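Local coordinates for protein isoflavone reductase (Medicago sativa, PDB 2GAS) that catalyses the NADPH-dependent reduction of isoflavones to isoflavanones, yielding (3R)-vestitone on the way to the phytoalexin medicarpin in alfalfa, at residues A[72-77]-A[100-105]; A[110-115]-A[147-152]; A[163-168]-A[221-226]; A[172-177]-A[234-239]. All coordinates share one frame; numbering follows the deposited sequence.

Interaction 1 of 4, residues A[72-77]-A[100-105]; sequences KAIKQV and KEAGNV
Two crossover helices of the Rossmann-type domain, 67-74 and 92-102, meet at their C-terminal ends, where Ile74 packs on Ala102 and Asn104 reaches back to the turn at 74-77. The CG2 branch of Ile74 carries the apolar part, 3.7 Å from Ala102 CB and tight against Val105 CG2 at 3.4 Å. Ile74 CG2 lies anti to the backbone N (CG1 being at chi1 -65°), which turns this methyl to Ala102 and Val105. Beside it Asn104 ND2 gives a nearly straight hydrogen bond of 3.1 Å to Ile74 O, which lies in the plane of the amide. The same carbonyl accepts Val77 N in the type I beta turn from Ile74 to Val77; the two donors come from opposite faces of the carbonyl plane, so the side chain of Asn104 holds the turn from without. On the solvent side Lys75 lays CG 3.9 Å from Ala102 CB, crossing Asn104 at about a right angle, and its NZ reaches Ala102 O through water 1. Gly103, with positive phi, leads the chain out of helix 92-102. Such side-by-side helix ends, each feeding the next parallel strand, are characteristic of beta-alpha-beta crossovers in a Rossmann fold.

Interaction 2 of 4, residues A[110-115]-A[147-152]; sequences PSEFGL and YTYLCC
Pro110 O and Thr148 O both accept from water 2, which in turn accepts from Leu150 N, each at 2.9 Å, and so joins the loop 110-115 to the strand 148-151. The loop follows strand 107-109 of the Rossmann sheet, and helix 126-143 returns the chain to strand 148-151 as in a beta-alpha-beta crossover. Beyond the inverse gamma turn centred on Ser111, Phe113 N donates directly to Leu150 O at 2.8 Å, a bent bond (134°) although the donor stands nearly along the C=O axis. Pro110 meets the Tyr149 ring at its edge, CG lying 3.6 Å from CD2, while the ring's hydroxyl is bonded to Glu141. Replacing Pro110 by an alanine would probably open a gap along this edge and leave the start of the loop freer to turn. Glu112 bends at chi2 (-82°), bringing CG 4.0 Å from Tyr149 CA and the carboxylate near the ring, OE2 approaching obliquely, with the two planes 35° apart. Its OE1 is in a salt bridge with Arg137, a probable NADP(+)-binding residue, and its backbone O accepts from the inferred proton acceptor Lys133, so the loop borders the active site. On the other flank Phe113 CE2 packs 4.0 Å from Leu150 CG. Cys152, with SG between its own backbone N and carbonyl carbon, brings that sulphur to 3.3 Å from Phe113 C.

Interaction 3 of 4, residues A[163-168]-A[221-226]; sequences LAQLDA and LTQNEV
Leu163, the C-prime residue of the Schellman motif that ends the preceding helix, offers its carbonyl to Gln223, while its side chain touches Val226 at the start of helix 223-234. Its positive phi is that of the motif. The apolar half of the contact is small: Leu163 CG lies 4.1 Å from Val226 CG1, the two side chains sliding past each other in opposite directions. Leu163 O accepts from Gln223 NE2 at 3.0 Å; the bond is bent to 134°, and the donor stands above the carbonyl plane, 56° out of it, while the oxygen lies in the plane of the glutamine amide. Gln223 reaches this far because CG is anti to the backbone N (chi1 -175°) and the chain then bends at chi2. Next in sequence, Ala164 sets CB 4.1 Å from the same NE2. An alanine in place of Gln223 would probably leave Leu163 O without this donor and open a gap beside Ala164. Farther on, the aliphatic part of Gln165 packs on Pro172. Behind Gln223 the helix begins with a capping box: Glu225 N donates to Thr222 OG1 at 3.0 Å, and Thr222 N returns a bond of 2.8 Å to Glu225 OE2, on the anti side of the carboxylate.

Interaction 4 of 4, residues A[172-177]-A[234-239]; sequences PRDKVV and IGKTLE
Lys175 and Glu239 lie side by side and point the same way from paired positions of a parallel bridge, so that methylene chain rather than charge makes the contact: Lys175 CE is 3.5 Å from Glu239 OE1, whereas NZ stays beyond salt-bridge distance. Both chains run extended beyond CG. The backbone beneath fixes this register, Glu239 N donating almost straight to Asp174 O at 2.9 Å and Val176 N to Glu239 O at the same length. Lys236 crosses Asp174 obliquely. Its chain bends at chi3 (-70°) to bring NZ between two oxygens, with a hydrogen bond of 2.8 Å to Arg173 O and a salt bridge of 2.9 Å to Asp174 OD1, which is met on its anti side. Asp174 OD2 and Glu239 OE2 are only 4.2 Å apart; water 4 donates to both, and together with Lys236 it probably eases the repulsion between the carboxylates. At the far end Ile234 lays CG2 over one face of the Arg173 guanidinium, 3.7 Å from NH2, while NH1 and NH2 are bonded to the backbone oxygens of Phe306 and Val307 respectively. On the inner side, Val176 and Leu238 meet at about a right angle, CG1 to CD1 at 4.0 Å. The pairing thus begins the two-stranded parallel sheet of 175-179 and 239-243, which rests on helix 223-234 through Ile227 under Val176 and Trp230 against Leu238 and Arg173.

From the N terminus, interaction 1 comes first and closes a short loop through strand 79-82, joining the ends of two helices near the rim of the Rossmann domain. Interaction 2 follows in series, enclosing helix 126-143 and tying the loop after strand 107-109 to strand 148-151 near the centre of the chain. Interactions 3 and 4 cross, their segments alternating as 163-168, 172-177, 221-226 and 234-239. They lie about 11 Å apart between centres and touch where Leu163 meets Pro172, so both ends of helix 223-234 are fastened to the same connecting region. Interaction 1 is on the opposite side of the chain's centre from both.

Interaction 1 of 4, residues A[72-77]-A[100-105]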
# COMPACT_ATOMS: atom_id res chain seq x y z
N LYS A 72 -1.76 20.96 15.57
CA LYS A 72 -2.97 21.73 15.34
C LYS A 72 -3.95 21.03 14.40
O LYS A 72 -5.16 21.07 14.61
CB LYS A 72 -2.63 23.11 14.76
CG LYS A 72 -3.84 23.99 14.49
CD LYS A 72 -3.45 25.33 13.89
CE LYS A 72 -4.68 26.19 13.61
NZ LYS A 72 -5.62 25.55 12.63
N ALA A 73 -3.41 20.38 13.37
CA ALA A 73 -4.24 19.67 12.40
C ALA A 73 -4.83 18.41 13.02
O ALA A 73 -6.02 18.15 12.91
CB ALA A 73 -3.41 19.30 11.18
N ILE A 74 -3.98 17.64 13.69
CA ILE A 74 -4.40 16.39 14.32
C ILE A 74 -5.47 16.58 15.39
O ILE A 74 -6.34 15.73 15.57
CB ILE A 74 -3.18 15.65 14.90
CG1 ILE A 74 -2.25 15.22 13.76
CG2 ILE A 74 -3.62 14.44 15.71
CD1 ILE A 74 -0.95 14.58 14.21
N LYS A 75 -5.41 17.70 16.11
CA LYS A 75 -6.41 17.97 17.15
C LYS A 75 -7.81 18.13 16.58
O LYS A 75 -8.81 18.03 17.31
CB LYS A 75 -6.04 19.23 17.92
CG LYS A 75 -4.98 19.04 18.99
CD LYS A 75 -4.66 20.36 19.66
CE LYS A 75 -4.05 20.14 21.03
NZ LYS A 75 -5.04 19.51 21.95
N GLN A 76 -7.90 18.36 15.28
CA GLN A 76 -9.20 18.56 14.63
C GLN A 76 -9.85 17.29 14.09
O GLN A 76 -10.99 17.33 13.64
CB GLN A 76 -9.06 19.57 13.49
CG GLN A 76 -8.58 20.94 13.94
CD GLN A 76 -8.30 21.86 12.76
OE1 GLN A 76 -9.21 22.25 12.03
NE2 GLN A 76 -7.03 22.21 12.58
N VAL A 77 -9.13 16.17 14.15
CA VAL A 77 -9.66 14.92 13.62
C VAL A 77 -9.64 13.76 14.62
O VAL A 77 -9.18 13.91 15.75
CB VAL A 77 -8.88 14.50 12.36
CG1 VAL A 77 -8.95 15.60 11.32
CG2 VAL A 77 -7.42 14.22 12.73
N LYS A 100 0.83 12.08 20.06
CA LYS A 100 0.88 11.97 21.52
C LYS A 100 0.52 13.29 22.19
O LYS A 100 -0.20 13.30 23.19
CB LYS A 100 2.28 11.53 21.97
CG LYS A 100 2.68 10.14 21.50
CD LYS A 100 1.84 9.05 22.15
CE LYS A 100 2.09 8.98 23.65
NZ LYS A 100 1.27 7.94 24.32
N GLU A 101 1.01 14.39 21.64
CA GLU A 101 0.72 15.70 22.22
C GLU A 101 -0.76 16.05 22.04
O GLU A 101 -1.38 16.59 22.95
CB GLU A 101 1.59 16.78 21.58
CG GLU A 101 1.45 18.13 22.27
CD GLU A 101 2.35 19.19 21.69
OE1 GLU A 101 3.56 18.91 21.51
OE2 GLU A 101 1.87 20.31 21.42
N ALA A 102 -1.31 15.76 20.86
CA ALA A 102 -2.71 16.05 20.59
C ALA A 102 -3.59 15.28 21.58
O ALA A 102 -4.53 15.84 22.17
CB ALA A 102 -3.06 15.66 19.15
N GLY A 103 -3.29 13.99 21.73
CA GLY A 103 -4.00 13.13 22.67
C GLY A 103 -5.40 12.67 22.33
O GLY A 103 -5.97 11.87 23.06
N ASN A 104 -5.96 13.16 21.23
CA ASN A 104 -7.33 12.81 20.85
C ASN A 104 -7.47 11.73 19.78
O ASN A 104 -8.58 11.33 19.45
CB ASN A 104 -8.04 14.07 20.34
CG ASN A 104 -7.30 14.71 19.18
OD1 ASN A 104 -6.24 15.32 19.37
ND2 ASN A 104 -7.84 14.56 17.97
N VAL A 105 -6.35 11.26 19.25
CA VAL A 105 -6.40 10.26 18.17
C VAL A 105 -6.98 8.91 18.55
O VAL A 105 -6.51 8.26 19.49
CB VAL A 105 -5.00 10.06 17.55
CG1 VAL A 105 -5.06 9.05 16.41
CG2 VAL A 105 -4.48 11.40 17.03
O HOH W 1 -6.95 17.32 21.77

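Interaction 2 of 4, residues A[110-115]-A[147-152]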
# COMPACT_ATOMS: atom_id res chain seq x y z
N PRO A 110 -0.18 3.83 10.09
CA PRO A 110 1.14 4.25 9.62
C PRO A 110 1.32 3.90 8.14
O PRO A 110 0.47 3.25 7.53
CB PRO A 110 2.10 3.49 10.53
CG PRO A 110 1.32 2.25 10.88
CD PRO A 110 -0.07 2.79 11.13
N SER A 111 2.44 4.34 7.56
CA SER A 111 2.75 4.11 6.15
C SER A 111 3.11 2.65 5.86
O SER A 111 4.28 2.31 5.71
CB SER A 111 3.88 5.05 5.72
OG SER A 111 4.13 4.94 4.33
N GLU A 112 2.09 1.81 5.79
CA GLU A 112 2.26 0.39 5.52
C GLU A 112 1.96 0.20 4.04
O GLU A 112 2.80 0.46 3.20
CB GLU A 112 1.30 -0.41 6.40
CG GLU A 112 1.65 -0.37 7.89
CD GLU A 112 2.73 -1.38 8.26
OE1 GLU A 112 2.86 -2.38 7.52
OE2 GLU A 112 3.43 -1.18 9.27
N PHE A 113 0.75 -0.26 3.74
CA PHE A 113 0.31 -0.44 2.36
C PHE A 113 1.20 -1.33 1.50
O PHE A 113 1.47 -1.04 0.33
CB PHE A 113 0.13 0.95 1.71
CG PHE A 113 -0.81 1.84 2.47
CD1 PHE A 113 -0.33 2.80 3.35
CD2 PHE A 113 -2.19 1.65 2.38
CE1 PHE A 113 -1.19 3.56 4.13
CE2 PHE A 113 -3.07 2.41 3.16
CZ PHE A 113 -2.56 3.37 4.04
N GLY A 114 1.64 -2.43 2.10
CA GLY A 114 2.47 -3.39 1.41
C GLY A 114 2.30 -4.73 2.10
O GLY A 114 1.22 -5.06 2.58
N LEU A 115 3.37 -5.52 2.14
CA LEU A 115 3.29 -6.81 2.80
C LEU A 115 3.25 -6.60 4.31
O LEU A 115 3.39 -5.48 4.79
CB LEU A 115 4.50 -7.68 2.44
CG LEU A 115 5.83 -7.39 3.16
CD1 LEU A 115 6.87 -8.40 2.72
CD2 LEU A 115 6.30 -5.98 2.87
N TYR A 147 -3.74 1.67 16.81
CA TYR A 147 -3.32 1.51 15.42
C TYR A 147 -4.03 0.47 14.56
O TYR A 147 -4.79 -0.35 15.04
CB TYR A 147 -1.83 1.16 15.40
CG TYR A 147 -1.53 -0.16 16.10
CD1 TYR A 147 -1.25 -0.21 17.46
CD2 TYR A 147 -1.56 -1.37 15.39
CE1 TYR A 147 -0.99 -1.42 18.11
CE2 TYR A 147 -1.31 -2.59 16.04
CZ TYR A 147 -1.03 -2.60 17.40
OH TYR A 147 -0.77 -3.79 18.05
N THR A 148 -3.74 0.55 13.26
CA THR A 148 -4.20 -0.42 12.28
C THR A 148 -3.13 -0.43 11.20
O THR A 148 -2.75 0.62 10.68
CB THR A 148 -5.56 -0.07 11.64
OG1 THR A 148 -6.58 -0.08 12.63
CG2 THR A 148 -5.91 -1.11 10.56
N TYR A 149 -2.60 -1.62 10.91
CA TYR A 149 -1.57 -1.78 9.89
C TYR A 149 -2.27 -2.33 8.66
O TYR A 149 -2.76 -3.46 8.68
CB TYR A 149 -0.50 -2.77 10.36
CG TYR A 149 0.15 -2.40 11.67
CD1 TYR A 149 0.55 -3.39 12.57
CD2 TYR A 149 0.39 -1.06 12.01
CE1 TYR A 149 1.17 -3.06 13.77
CE2 TYR A 149 1.02 -0.73 13.21
CZ TYR A 149 1.40 -1.73 14.08
OH TYR A 149 2.02 -1.40 15.26
N LEU A 150 -2.34 -1.53 7.60
CA LEU A 150 -3.03 -1.94 6.38
C LEU A 150 -2.04 -2.63 5.45
O LEU A 150 -1.24 -1.99 4.78
CB LEU A 150 -3.65 -0.71 5.71
CG LEU A 150 -4.78 -0.87 4.68
CD1 LEU A 150 -4.30 -1.67 3.48
CD2 LEU A 150 -5.97 -1.56 5.33
N CYS A 151 -2.10 -3.96 5.42
CA CYS A 151 -1.21 -4.76 4.60
C CYS A 151 -1.96 -5.20 3.35
O CYS A 151 -2.62 -6.24 3.33
CB CYS A 151 -0.73 -5.97 5.41
SG CYS A 151 -0.00 -5.49 7.01
N CYS A 152 -1.84 -4.40 2.29
CA CYS A 152 -2.54 -4.66 1.03
C CYS A 152 -1.73 -5.44 0.02
O CYS A 152 -2.20 -5.71 -1.09
CB CYS A 152 -3.00 -3.35 0.41
SG CYS A 152 -1.63 -2.22 0.03
O HOH W 2 -1.49 1.17 8.13

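Interaction 3 of 4, residues A[163-168]-A[221-226]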
# COMPACT_ATOMS: atom_id res chain seq x y z
N LEU A 163 3.48 -7.53 -15.09
CA LEU A 163 3.67 -8.93 -14.73
C LEU A 163 5.01 -9.16 -14.03
O LEU A 163 5.70 -10.15 -14.29
CB LEU A 163 3.57 -9.81 -15.98
CG LEU A 163 2.17 -10.29 -16.38
CD1 LEU A 163 1.19 -9.14 -16.40
CD2 LEU A 163 2.25 -10.97 -17.75
N ALA A 164 5.36 -8.22 -13.16
CA ALA A 164 6.61 -8.29 -12.40
C ALA A 164 7.85 -8.46 -13.26
O ALA A 164 8.80 -9.14 -12.87
CB ALA A 164 6.53 -9.42 -11.38
N GLN A 165 7.85 -7.84 -14.44
CA GLN A 165 8.99 -7.93 -15.35
C GLN A 165 9.86 -6.67 -15.27
O GLN A 165 9.33 -5.56 -15.20
CB GLN A 165 8.51 -8.10 -16.80
CG GLN A 165 7.65 -9.31 -17.04
CD GLN A 165 8.39 -10.61 -16.77
OE1 GLN A 165 8.12 -11.29 -15.78
NE2 GLN A 165 9.32 -10.95 -17.64
N LEU A 166 11.17 -6.85 -15.30
CA LEU A 166 12.11 -5.73 -15.25
C LEU A 166 12.09 -4.90 -16.54
O LEU A 166 11.92 -5.44 -17.64
CB LEU A 166 13.53 -6.24 -15.01
CG LEU A 166 13.82 -6.93 -13.67
CD1 LEU A 166 15.26 -7.41 -13.65
CD2 LEU A 166 13.56 -5.96 -12.53
N ASP A 167 12.27 -3.59 -16.39
CA ASP A 167 12.29 -2.67 -17.53
C ASP A 167 11.10 -2.82 -18.46
O ASP A 167 11.26 -2.90 -19.68
CB ASP A 167 13.59 -2.84 -18.32
CG ASP A 167 14.82 -2.54 -17.49
OD1 ASP A 167 14.91 -1.42 -16.94
OD2 ASP A 167 15.70 -3.43 -17.39
N ALA A 168 9.91 -2.86 -17.89
CA ALA A 168 8.67 -2.98 -18.65
C ALA A 168 7.58 -2.26 -17.88
O ALA A 168 7.50 -2.38 -16.66
CB ALA A 168 8.31 -4.44 -18.85
N LEU A 221 -3.22 -15.21 -6.71
CA LEU A 221 -2.73 -16.00 -7.83
C LEU A 221 -1.22 -16.19 -7.88
O LEU A 221 -0.46 -15.30 -7.52
CB LEU A 221 -3.15 -15.31 -9.13
CG LEU A 221 -4.63 -14.96 -9.30
CD1 LEU A 221 -4.77 -13.87 -10.36
CD2 LEU A 221 -5.40 -16.20 -9.69
N THR A 222 -0.80 -17.36 -8.35
CA THR A 222 0.63 -17.64 -8.50
C THR A 222 1.05 -16.94 -9.80
O THR A 222 0.20 -16.57 -10.61
CB THR A 222 0.89 -19.14 -8.66
OG1 THR A 222 0.33 -19.59 -9.90
CG2 THR A 222 0.26 -19.92 -7.52
N GLN A 223 2.35 -16.76 -10.01
CA GLN A 223 2.78 -16.10 -11.23
C GLN A 223 2.36 -16.91 -12.46
O GLN A 223 2.03 -16.35 -13.50
CB GLN A 223 4.30 -15.90 -11.22
CG GLN A 223 4.81 -15.11 -12.42
CD GLN A 223 4.39 -13.65 -12.42
OE1 GLN A 223 3.45 -13.26 -11.71
NE2 GLN A 223 5.07 -12.84 -13.22
N ASN A 224 2.36 -18.24 -12.33
CA ASN A 224 1.95 -19.09 -13.45
C ASN A 224 0.48 -18.85 -13.75
O ASN A 224 0.07 -18.85 -14.92
CB ASN A 224 2.18 -20.57 -13.11
CG ASN A 224 3.64 -20.98 -13.21
OD1 ASN A 224 4.05 -22.02 -12.67
ND2 ASN A 224 4.43 -20.19 -13.91
N GLU A 225 -0.32 -18.66 -12.71
CA GLU A 225 -1.75 -18.40 -12.88
C GLU A 225 -1.98 -17.02 -13.51
O GLU A 225 -2.87 -16.85 -14.34
CB GLU A 225 -2.47 -18.52 -11.54
CG GLU A 225 -2.60 -19.96 -11.07
CD GLU A 225 -3.10 -20.10 -9.64
OE1 GLU A 225 -3.62 -21.18 -9.29
OE2 GLU A 225 -2.97 -19.13 -8.86
N VAL A 226 -1.16 -16.04 -13.12
CA VAL A 226 -1.27 -14.69 -13.67
C VAL A 226 -0.96 -14.74 -15.17
O VAL A 226 -1.71 -14.20 -15.99
CB VAL A 226 -0.25 -13.73 -12.99
CG1 VAL A 226 -0.13 -12.44 -13.78
CG2 VAL A 226 -0.71 -13.41 -11.56

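Interaction 4 of 4, residues A[172-177]-A[234-239]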
# COMPACT_ATOMS: atom_id res chain seq x y z
N PRO A 172 3.93 -7.97 -20.86
CA PRO A 172 4.67 -8.48 -22.02
C PRO A 172 3.72 -9.31 -22.86
O PRO A 172 2.87 -10.02 -22.33
CB PRO A 172 5.76 -9.33 -21.37
CG PRO A 172 5.05 -9.90 -20.18
CD PRO A 172 4.31 -8.69 -19.63
N ARG A 173 3.88 -9.24 -24.18
CA ARG A 173 3.01 -10.00 -25.06
C ARG A 173 3.73 -11.11 -25.81
O ARG A 173 3.10 -11.86 -26.56
CB ARG A 173 2.35 -9.05 -26.06
CG ARG A 173 1.61 -7.90 -25.39
CD ARG A 173 1.16 -6.87 -26.42
NE ARG A 173 -0.13 -7.21 -27.01
CZ ARG A 173 -1.31 -6.87 -26.49
NH1 ARG A 173 -1.37 -6.19 -25.36
NH2 ARG A 173 -2.43 -7.21 -27.12
N ASP A 174 5.03 -11.25 -25.59
CA ASP A 174 5.77 -12.28 -26.30
C ASP A 174 6.62 -13.19 -25.42
O ASP A 174 6.58 -14.42 -25.57
CB ASP A 174 6.66 -11.63 -27.37
CG ASP A 174 7.09 -12.61 -28.44
OD1 ASP A 174 6.24 -13.38 -28.92
OD2 ASP A 174 8.29 -12.60 -28.81
N LYS A 175 7.38 -12.61 -24.50
CA LYS A 175 8.27 -13.40 -23.64
C LYS A 175 8.23 -12.93 -22.19
O LYS A 175 8.12 -11.73 -21.93
CB LYS A 175 9.70 -13.31 -24.16
CG LYS A 175 9.82 -13.59 -25.64
CD LYS A 175 11.19 -13.27 -26.19
CE LYS A 175 11.23 -13.50 -27.70
NZ LYS A 175 12.54 -13.14 -28.29
N VAL A 176 8.34 -13.87 -21.27
CA VAL A 176 8.30 -13.55 -19.85
C VAL A 176 9.29 -14.38 -19.03
O VAL A 176 9.57 -15.54 -19.36
CB VAL A 176 6.86 -13.74 -19.28
CG1 VAL A 176 6.45 -15.21 -19.35
CG2 VAL A 176 6.78 -13.23 -17.86
N VAL A 177 9.84 -13.77 -17.99
CA VAL A 177 10.77 -14.44 -17.09
C VAL A 177 10.08 -14.62 -15.75
O VAL A 177 9.50 -13.68 -15.20
CB VAL A 177 12.06 -13.61 -16.88
CG1 VAL A 177 12.84 -14.17 -15.69
CG2 VAL A 177 12.92 -13.67 -18.11
N ILE A 234 -5.03 -12.26 -24.42
CA ILE A 234 -4.50 -11.82 -25.70
C ILE A 234 -4.48 -12.92 -26.75
O ILE A 234 -4.06 -12.70 -27.89
CB ILE A 234 -3.09 -11.22 -25.56
CG1 ILE A 234 -2.13 -12.23 -24.94
CG2 ILE A 234 -3.17 -9.96 -24.71
CD1 ILE A 234 -0.67 -11.82 -25.06
N GLY A 235 -4.93 -14.11 -26.36
CA GLY A 235 -4.99 -15.21 -27.30
C GLY A 235 -3.70 -15.75 -27.87
O GLY A 235 -3.66 -16.15 -29.04
N LYS A 236 -2.62 -15.75 -27.09
CA LYS A 236 -1.36 -16.31 -27.55
C LYS A 236 -0.55 -16.79 -26.35
O LYS A 236 -0.79 -16.36 -25.23
CB LYS A 236 -0.55 -15.30 -28.37
CG LYS A 236 -0.11 -14.07 -27.62
CD LYS A 236 0.92 -13.27 -28.43
CE LYS A 236 2.25 -14.00 -28.51
NZ LYS A 236 3.33 -13.14 -29.07
N THR A 237 0.39 -17.69 -26.61
CA THR A 237 1.22 -18.26 -25.55
C THR A 237 2.54 -17.53 -25.45
O THR A 237 3.23 -17.33 -26.45
CB THR A 237 1.51 -19.75 -25.81
OG1 THR A 237 0.27 -20.46 -25.94
CG2 THR A 237 2.30 -20.35 -24.65
N LEU A 238 2.91 -17.14 -24.23
CA LEU A 238 4.16 -16.44 -24.02
C LEU A 238 5.33 -17.41 -23.87
O LEU A 238 5.17 -18.51 -23.34
CB LEU A 238 4.10 -15.59 -22.74
CG LEU A 238 3.06 -14.48 -22.61
CD1 LEU A 238 3.26 -13.75 -21.28
CD2 LEU A 238 3.18 -13.51 -23.77
N GLU A 239 6.49 -17.00 -24.35
CA GLU A 239 7.68 -17.82 -24.19
C GLU A 239 8.01 -17.67 -22.71
O GLU A 239 7.90 -16.57 -22.16
CB GLU A 239 8.82 -17.28 -25.05
CG GLU A 239 8.58 -17.50 -26.54
CD GLU A 239 9.71 -16.96 -27.40
OE1 GLU A 239 10.84 -16.84 -26.89
OE2 GLU A 239 9.46 -16.67 -28.58
O HOH W 3 5.02 -15.60 -27.72
O HOH W 4 8.75 -14.66 -30.17